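Local atomic coordinates of transcription antitermination protein NusB (Thermotoga maritima, PDB entry 1TZV), a protein that probably binds the boxA antiterminator sequence of ribosomal RNA operons and takes part in transcription antitermination. Residues N124-L127 and D128-K132. Numbering follows the deposited sequence.
Sequences NGIL and DRIAK
Asn124 and Asp128, one helical turn apart, bring an amide and a carboxylate together on the partly exposed side of helix 117-134, where polar groups can share water. ND2 of Asn124 lies 3.2 Å from OD2 of Asp128, and the two flat groups are turned 75° against each other. A single water joins them: it accepts from Asn124 ND2 and donates to Asp128 OD2 at 2.6 Å. In Asn124, chi1 (-169°) swings CG beside the carbonyl carbon, and the amide's rotation (chi2 177°) then directs ND2 toward Asp128. An alanine in place of Asp128 would probably leave the water without its carboxylate acceptor and the Asn124 amide freer to turn.

On the apolar side, Ile126 and Ile130 run side by side in the same direction, CG2 of Ile126 3.7 Å from CD1 of Ile130 in one of the two modelled conformers of Ile126. Both are buried, so branched apolar chains suit this face. Arg129 instead lays its aliphatic part against the carbonyl of Gly125, with CD 3.4 Å from Gly125 O, before its NH2 makes a weak hydrogen bond to Tyr68 O.

Backbone i to i+4 bonds fix this spacing, among them Ile130 N to Ile126 O (2.9 Å) and Ala131 N to Leu127 O (2.8 Å). Within the all-helical NusB fold, Asn124, Leu127, Asp128 and the small, buried Ala131 pack on helix 100-114, whereas Ile126, Leu127 and Ile130 meet helix 79-94.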
loop_
_atom_site.group_PDB
_atom_site.type_symbol
_atom_site.label_atom_id
_atom_site.label_comp_id
_atom_site.label_asym_id
_atom_site.label_seq_id
_atom_site.Cartn_x
_atom_site.Cartn_y
_atom_site.Cartn_z
ATOM N N ASN A 124 6.402 9.276 5.032
ATOM C CA ASN A 124 5.617 9.866 6.122
ATOM C C ASN A 124 5.110 11.239 5.669
ATOM O O ASN A 124 3.929 11.577 5.852
ATOM C CB ASN A 124 6.512 10.014 7.360
ATOM C CG ASN A 124 5.744 10.368 8.638
ATOM O OD1 ASN A 124 6.339 10.457 9.713
ATOM N ND2 ASN A 124 4.436 10.564 8.533
ATOM N N GLY A 125 5.988 12.024 5.064
ATOM C CA GLY A 125 5.610 13.363 4.634
ATOM C C GLY A 125 4.525 13.368 3.575
ATOM O O GLY A 125 3.544 14.144 3.658
ATOM N N ILE A 126 4.675 12.519 2.565
ATOM C CA ILE A 126 3.678 12.455 1.509
ATOM C C ILE A 126 2.336 11.967 2.046
ATOM O O ILE A 126 1.287 12.556 1.763
ATOM C CB ILE A 126 4.119 11.514 0.378
ATOM C CG1 ILE A 126 5.407 12.040 -0.249
ATOM C CG2 ILE A 126 3.026 11.390 -0.669
ATOM C CD1 ILE A 126 5.872 11.198 -1.375
ATOM N N LEU A 127 2.358 10.892 2.817
ATOM C CA LEU A 127 1.110 10.363 3.354
ATOM C C LEU A 127 0.405 11.309 4.329
ATOM O O LEU A 127 -0.832 11.357 4.331
ATOM C CB LEU A 127 1.327 9.001 3.995
ATOM C CG LEU A 127 1.724 7.886 3.006
ATOM C CD1 LEU A 127 1.987 6.622 3.781
ATOM C CD2 LEU A 127 0.630 7.644 1.965
ATOM N N ASP A 128 1.148 12.052 5.147
ATOM C CA ASP A 128 0.503 12.997 6.067
ATOM C C ASP A 128 -0.265 14.014 5.240
ATOM O O ASP A 128 -1.393 14.394 5.592
ATOM C CB ASP A 128 1.532 13.750 6.924
ATOM C CG ASP A 128 2.003 12.959 8.123
ATOM O OD1 ASP A 128 2.940 13.451 8.792
ATOM O OD2 ASP A 128 1.467 11.870 8.419
ATOM N N ARG A 129 0.329 14.468 4.141
ATOM C CA ARG A 129 -0.307 15.448 3.272
ATOM C C ARG A 129 -1.531 14.863 2.566
ATOM O O ARG A 129 -2.585 15.505 2.482
ATOM C CB ARG A 129 0.721 16.002 2.269
ATOM C CG ARG A 129 1.769 16.920 2.922
ATOM C CD ARG A 129 3.034 17.091 2.064
ATOM N NE ARG A 129 2.764 17.763 0.797
ATOM C CZ ARG A 129 3.461 17.595 -0.327
ATOM N NH1 ARG A 129 3.120 18.264 -1.418
ATOM N NH2 ARG A 129 4.479 16.741 -0.379
ATOM N N ILE A 130 -1.426 13.643 2.055
ATOM C CA ILE A 130 -2.570 13.028 1.395
ATOM C C ILE A 130 -3.708 12.815 2.397
ATOM O O ILE A 130 -4.875 13.089 2.085
ATOM C CB ILE A 130 -2.201 11.660 0.766
ATOM C CG1 ILE A 130 -1.250 11.876 -0.414
ATOM C CG2 ILE A 130 -3.460 10.910 0.327
ATOM C CD1 ILE A 130 -0.620 10.580 -0.935
ATOM N N ALA A 131 -3.371 12.341 3.588
ATOM C CA ALA A 131 -4.383 12.066 4.608
ATOM C C ALA A 131 -5.104 13.316 5.089
ATOM O O ALA A 131 -6.333 13.307 5.264
ATOM C CB ALA A 131 -3.748 11.349 5.797
ATOM N N LYS A 132 -4.371 14.404 5.273
ATOM C CA LYS A 132 -5.026 15.598 5.794
ATOM C C LYS A 132 -5.967 16.225 4.783
ATOM O O LYS A 132 -6.852 17.015 5.157
ATOM C CB LYS A 132 -3.998 16.609 6.293
ATOM C CG LYS A 132 -3.209 17.313 5.232
ATOM C CD LYS A 132 -2.237 18.288 5.887
ATOM C CE LYS A 132 -1.444 17.621 7.003
HETATM O O HOH W 1 2.252 11.022 10.798
#